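Local coordinates for protein mannitol dehydrogenase (Pseudomonas fluorescens, PDB 1LJ8) that probably catalyses the NAD-dependent interconversion of mannitol and fructose as a long-chain dehydrogenase, and binds NAD, at residues Gly297-Asn300 / Gly301-Ala305; Ala329-Arg332 / Ala333-Leu337; Tyr354-Thr357 / Leu358-Arg361. All coordinates share one frame; numbering follows the deposited sequence.

Interaction 1. Residues Gly297-Asn300 / Gly301-Ala305; sequences GLLN and GSHLA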
# COMPACT_ATOMS: atom_id res chain seq x y z
N GLY A 297 -3.96 10.64 -5.59
CA GLY A 297 -4.85 10.99 -6.70
C GLY A 297 -4.29 10.74 -8.08
O GLY A 297 -4.96 10.24 -9.00
N LEU A 298 -3.02 11.10 -8.24
CA LEU A 298 -2.34 10.97 -9.51
C LEU A 298 -1.64 9.64 -9.74
O LEU A 298 -1.83 9.03 -10.79
CB LEU A 298 -1.29 12.12 -9.66
CG LEU A 298 -1.92 13.53 -9.75
CD1 LEU A 298 -0.74 14.59 -9.73
CD2 LEU A 298 -2.77 13.65 -11.04
N LEU A 299 -0.83 9.18 -8.79
CA LEU A 299 -0.11 7.92 -9.04
C LEU A 299 -1.05 6.74 -8.85
O LEU A 299 -1.28 5.96 -9.78
CB LEU A 299 1.11 7.81 -8.11
CG LEU A 299 2.13 6.70 -8.46
CD1 LEU A 299 3.47 7.01 -7.72
CD2 LEU A 299 1.57 5.30 -8.01
N ASN A 300 -1.64 6.60 -7.66
CA ASN A 300 -2.51 5.44 -7.46
C ASN A 300 -3.77 5.51 -8.31
O ASN A 300 -4.25 4.50 -8.78
CB ASN A 300 -2.82 5.29 -5.97
CG ASN A 300 -1.53 5.07 -5.16
OD1 ASN A 300 -0.99 5.99 -4.55
ND2 ASN A 300 -1.02 3.84 -5.18
N GLY A 301 -4.33 6.71 -8.47
CA GLY A 301 -5.48 6.85 -9.32
C GLY A 301 -5.14 6.40 -10.74
O GLY A 301 -5.94 5.71 -11.36
N SER A 302 -3.97 6.80 -11.27
CA SER A 302 -3.60 6.38 -12.63
C SER A 302 -3.38 4.87 -12.69
O SER A 302 -3.75 4.22 -13.69
CB SER A 302 -2.32 7.12 -13.09
OG SER A 302 -2.66 8.47 -13.36
N HIS A 303 -2.80 4.32 -11.61
CA HIS A 303 -2.55 2.85 -11.59
C HIS A 303 -3.89 2.15 -11.78
O HIS A 303 -3.99 1.24 -12.60
CB HIS A 303 -1.95 2.42 -10.25
CG HIS A 303 -0.49 2.08 -10.28
ND1 HIS A 303 0.22 1.81 -9.12
CD2 HIS A 303 0.39 1.94 -11.31
CE1 HIS A 303 1.48 1.54 -9.44
NE2 HIS A 303 1.60 1.61 -10.75
N LEU A 304 -4.92 2.53 -11.02
CA LEU A 304 -6.22 1.85 -11.20
C LEU A 304 -6.81 2.07 -12.57
O LEU A 304 -7.40 1.16 -13.17
CB LEU A 304 -7.27 2.26 -10.15
CG LEU A 304 -7.13 1.80 -8.72
CD1 LEU A 304 -8.54 1.83 -8.06
CD2 LEU A 304 -6.64 0.33 -8.66
N ALA A 305 -6.64 3.28 -13.09
CA ALA A 305 -7.17 3.56 -14.43
C ALA A 305 -6.50 2.69 -15.50
O ALA A 305 -7.13 2.31 -16.49
CB ALA A 305 -7.00 5.06 -14.78
O HOH W 1 -1.22 1.43 -6.81
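Ser302 and Leu298 meet through two hydrogen bonds that converge on a single carbonyl, a small worked example of how a buried hydroxyl pays for its polarity inside a helix. Ser302 OG donates to Leu298 O at 2.8 Å, approaching nearly head-on at a C=O...donor angle of 161°. The backbone bond from Ser302 N to the same Leu298 O is longer, 3.1 Å, and its donor stands well above the carbonyl plane. The hydroxyl reaches back because OG lies beside its own backbone N and opposite the carbonyl carbon (chi1 -73°). Further along, His303 N to Leu299 O and Leu304 N to Asn300 O continue the alpha-helical pattern. At the start of the segment, where the helix has a wider, pi-type turn at 297-300, Gly301 CA makes a CA-H...O contact to Gly297 O at 3.4 Å.

The apolar part belongs to Leu299 and His303, which run side by side and point the same way. Leu299 CD2 sits over one face of the imidazole, 4.2 Å from the centroid of the His303 ring, a CH-pi contact.

Water joins the two remaining polar side chains. It accepts from Asn300 ND2 at 2.9 Å and lies in the plane of the imidazole, at its edge, 2.7 Å from His303 ND1. The other end of the amide is held too, since Asn300 OD1 is hydrogen-bonded to Lys295, and the Asn300 side chain lies about 6 Å from the bound NAD and beside Asn191, an NAD-binding residue.

Within the C-terminal domain, helix 289-313 turns Leu298 and Ser302 to helix 325-339, Leu298 and Leu299 to helix 351-362, and His303 to helix 371-375, with Phe362 stacked on the imidazole.

Interaction 2. Residues Ala329-Arg332 / Ala333-Leu337; sequences AYMR and AYMDL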
# COMPACT_ATOMS: atom_id res chain seq x y z
N ALA A 329 -2.17 8.13 -23.39
CA ALA A 329 -3.05 9.31 -23.62
C ALA A 329 -4.22 9.33 -22.63
O ALA A 329 -4.62 10.40 -22.12
CB ALA A 329 -3.56 9.29 -25.06
N TYR A 330 -4.78 8.16 -22.38
CA TYR A 330 -5.88 8.07 -21.40
C TYR A 330 -5.41 8.49 -19.99
O TYR A 330 -6.10 9.28 -19.31
CB TYR A 330 -6.43 6.64 -21.40
CG TYR A 330 -7.46 6.34 -20.32
CD1 TYR A 330 -8.68 7.01 -20.26
CD2 TYR A 330 -7.21 5.34 -19.38
CE1 TYR A 330 -9.63 6.69 -19.28
CE2 TYR A 330 -8.14 5.01 -18.40
CZ TYR A 330 -9.35 5.68 -18.36
OH TYR A 330 -10.30 5.33 -17.41
N MSE A 331 -4.27 7.96 -19.53
CA MSE A 331 -3.72 8.36 -18.21
C MSE A 331 -3.48 9.88 -18.13
O MSE A 331 -3.81 10.54 -17.14
CB MSE A 331 -2.39 7.64 -17.94
CG MSE A 331 -1.56 8.21 -16.74
SE MSE A 331 0.03 7.03 -16.56
CE MSE A 331 0.97 8.05 -15.18
N ARG A 332 -2.89 10.44 -19.19
CA ARG A 332 -2.63 11.88 -19.18
C ARG A 332 -3.93 12.67 -19.11
O ARG A 332 -4.02 13.68 -18.40
CB ARG A 332 -1.83 12.31 -20.41
CG ARG A 332 -0.39 11.86 -20.42
CD ARG A 332 0.35 12.61 -21.53
NE ARG A 332 1.70 12.11 -21.78
CZ ARG A 332 2.79 12.44 -21.08
NH1 ARG A 332 2.71 13.28 -20.05
NH2 ARG A 332 3.97 11.95 -21.43
N ALA A 333 -4.95 12.22 -19.85
CA ALA A 333 -6.23 12.94 -19.83
C ALA A 333 -6.86 12.84 -18.42
O ALA A 333 -7.39 13.80 -17.89
CB ALA A 333 -7.18 12.36 -20.87
N TYR A 334 -6.83 11.64 -17.84
CA TYR A 334 -7.37 11.46 -16.50
C TYR A 334 -6.63 12.36 -15.50
O TYR A 334 -7.27 13.08 -14.70
CB TYR A 334 -7.27 9.97 -16.08
CG TYR A 334 -7.75 9.70 -14.68
CD1 TYR A 334 -9.11 9.67 -14.39
CD2 TYR A 334 -6.84 9.47 -13.64
CE1 TYR A 334 -9.57 9.42 -13.11
CE2 TYR A 334 -7.31 9.18 -12.33
CZ TYR A 334 -8.68 9.17 -12.09
OH TYR A 334 -9.21 8.92 -10.85
N MSE A 335 -5.29 12.34 -15.54
CA MSE A 335 -4.48 13.17 -14.61
C MSE A 335 -4.70 14.68 -14.85
O MSE A 335 -4.92 15.45 -13.91
CB MSE A 335 -2.98 12.90 -14.78
CG MSE A 335 -2.56 11.54 -14.28
SE MSE A 335 -0.62 11.42 -14.09
CE MSE A 335 -0.09 11.76 -15.93
N ASP A 336 -4.64 15.08 -16.11
CA ASP A 336 -4.76 16.51 -16.43
C ASP A 336 -6.13 17.12 -16.30
O ASP A 336 -6.28 18.23 -15.77
CB ASP A 336 -4.28 16.82 -17.86
CG ASP A 336 -2.81 16.54 -18.07
OD1 ASP A 336 -2.02 16.50 -17.11
OD2 ASP A 336 -2.41 16.34 -19.24
N LEU A 337 -7.16 16.39 -16.75
CA LEU A 337 -8.50 16.97 -16.75
C LEU A 337 -9.39 16.62 -15.58
O LEU A 337 -10.25 17.40 -15.18
CB LEU A 337 -9.23 16.55 -18.02
CG LEU A 337 -8.48 16.82 -19.33
CD1 LEU A 337 -9.22 16.14 -20.48
CD2 LEU A 337 -8.37 18.34 -19.55
O HOH W 2 0.48 15.00 -18.05
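Asp336 and Arg332 meet first through the main chain, where Asp336 N donates to Arg332 O at 2.8 Å, and then more loosely through water. That water donates to Asp336 OD1 at 3.1 Å and accepts only weakly from Arg332 NH1, at 3.5 Å, lying in the guanidinium plane at its edge. The two charged groups do not touch: Arg332 NH1 and Asp336 OD2 are 6.0 Å apart. Their main partners are on helix 351-362, where Lys355 forms a salt bridge with Asp336 OD1 and Gln356 takes a hydrogen bond from Arg332 NH2.

This is the i to i+4 pattern of an alpha-helix, here helix 325-339 of the C-terminal domain, and the carbonyls of Ala329, Tyr330 and Met331 are each met by the amide four residues on. Met335 N to Met331 O is nearly straight, 168° at the hydrogen. The phenol of Tyr330 is satisfied by the backbone O of Arg402.

Between the two selenomethionines the contact is apolar. Met331 extends fully beyond CG, whereas Met335 bends at its last torsion (chi3 -60°), which brings its CE within 3.9 Å of Met331 CG.

Interaction 3. Residues Tyr354-Thr357 / Leu358-Arg361; sequences YKQT and LVDR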
# COMPACT_ATOMS: atom_id res chain seq x y z
N TYR A 354 5.77 16.79 -12.14
CA TYR A 354 5.48 15.59 -11.33
C TYR A 354 4.70 14.54 -12.16
O TYR A 354 5.04 13.35 -12.15
CB TYR A 354 4.68 15.98 -10.10
CG TYR A 354 4.29 14.79 -9.23
CD1 TYR A 354 5.23 14.17 -8.40
CD2 TYR A 354 3.00 14.30 -9.25
CE1 TYR A 354 4.88 13.05 -7.61
CE2 TYR A 354 2.62 13.18 -8.46
CZ TYR A 354 3.56 12.58 -7.66
OH TYR A 354 3.16 11.50 -6.88
N LYS A 355 3.67 14.97 -12.88
CA LYS A 355 2.90 14.04 -13.70
C LYS A 355 3.79 13.39 -14.77
O LYS A 355 3.65 12.21 -15.07
CB LYS A 355 1.67 14.73 -14.33
CG LYS A 355 0.60 15.09 -13.31
CD LYS A 355 -0.59 15.82 -13.98
CE LYS A 355 -0.26 17.31 -14.27
NZ LYS A 355 -1.44 17.92 -14.93
N GLN A 356 4.72 14.15 -15.35
CA GLN A 356 5.63 13.53 -16.29
C GLN A 356 6.52 12.47 -15.59
O GLN A 356 6.77 11.41 -16.17
CB GLN A 356 6.53 14.58 -17.00
CG GLN A 356 7.47 13.94 -18.07
CD GLN A 356 6.75 13.17 -19.18
OE1 GLN A 356 5.80 13.67 -19.76
NE2 GLN A 356 7.19 11.94 -19.46
N THR A 357 6.96 12.72 -14.36
CA THR A 357 7.78 11.71 -13.71
C THR A 357 6.95 10.43 -13.46
O THR A 357 7.51 9.34 -13.45
CB THR A 357 8.42 12.20 -12.41
OG1 THR A 357 7.41 12.50 -11.43
CG2 THR A 357 9.29 13.46 -12.67
N LEU A 358 5.62 10.54 -13.30
CA LEU A 358 4.82 9.32 -13.10
C LEU A 358 4.82 8.53 -14.39
O LEU A 358 4.96 7.29 -14.39
CB LEU A 358 3.37 9.66 -12.66
CG LEU A 358 3.31 10.41 -11.33
CD1 LEU A 358 1.84 10.67 -11.00
CD2 LEU A 358 3.98 9.63 -10.19
N VAL A 359 4.69 9.22 -15.52
CA VAL A 359 4.73 8.52 -16.78
C VAL A 359 6.09 7.83 -16.92
O VAL A 359 6.16 6.67 -17.30
CB VAL A 359 4.48 9.48 -17.97
CG1 VAL A 359 4.72 8.76 -19.30
CG2 VAL A 359 3.06 9.98 -17.89
N ASP A 360 7.16 8.55 -16.58
CA ASP A 360 8.52 7.99 -16.69
C ASP A 360 8.69 6.75 -15.80
O ASP A 360 9.23 5.72 -16.22
CB ASP A 360 9.60 8.98 -16.24
CG ASP A 360 9.69 10.25 -17.14
OD1 ASP A 360 9.28 10.19 -18.32
OD2 ASP A 360 10.17 11.29 -16.63
N ARG A 361 8.25 6.87 -14.54
CA ARG A 361 8.38 5.73 -13.61
C ARG A 361 7.53 4.52 -14.01
O ARG A 361 7.97 3.36 -13.92
CB ARG A 361 8.06 6.19 -12.18
CG ARG A 361 9.15 7.10 -11.61
CD ARG A 361 8.66 7.83 -10.34
NE ARG A 361 8.20 6.83 -9.35
CZ ARG A 361 7.37 7.11 -8.33
NH1 ARG A 361 6.90 8.36 -8.16
NH2 ARG A 361 6.99 6.14 -7.49
O HOH W 3 7.95 11.06 -8.97
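Gln356 and Asp360 are brought together by different first torsions: Gln356 CG points away from the backbone N (chi1 -178°), with a bend at the next bond, while Asp360 CG sits beside its own N (chi1 -64°). The result is an i to i+4 side-chain bridge on alpha-helix 351-362 of the C-terminal domain. Gln356 NE2 donates to Asp360 OD1 at 3.0 Å, keeping the acceptor in the amide plane but meeting the oxygen from above the carboxylate plane; the two planes are 48° apart. With Gln356 OE1 taken by Arg332 of helix 325-339, both ends of the amide are engaged. An alanine here would remove both bonds and is likely to leave the Asp360 carboxylate freer to turn and Arg332 NH2 without this acceptor.

Two residues earlier in the helix, Leu358 crosses the ring of Tyr354 obliquely, its CG over one face and its CD1 3.7 Å from Tyr354 CE2. Tyr354 O receives two donors, Leu358 N at 3.1 Å and the hydroxyl of Thr357.

Arg361 lies nearer the cofactor, its side chain about 7 Å from the bound NAD, and its guanidinium forms salt bridges with Glu259 and Asp230. A water links the side chains of Thr357 and Arg361, donating to Thr357 OG1 at 2.9 Å and accepting from Arg361 NH1 at 3.0 Å.

The three contacts follow one another along the C-terminal domain, each within a single helix: interaction 1 on 289-313, interaction 2 on 325-339 and interaction 3 on 351-362. Their centres lie only 10 to 12 Å apart, and each touches the other two. Interactions 1 and 2 meet by packing, the hydroxyl of Ser302 lying against the side chains of both selenomethionines; interactions 1 and 3 meet through Leu298, Leu299 and Leu358. Polar links, a salt bridge among them, add to packing between interactions 2 and 3. Local turns are thereby knit into one helical cluster, whose members 297-305 and 354-361 approach the NAD, while 329-337 lies away from the annotated sites.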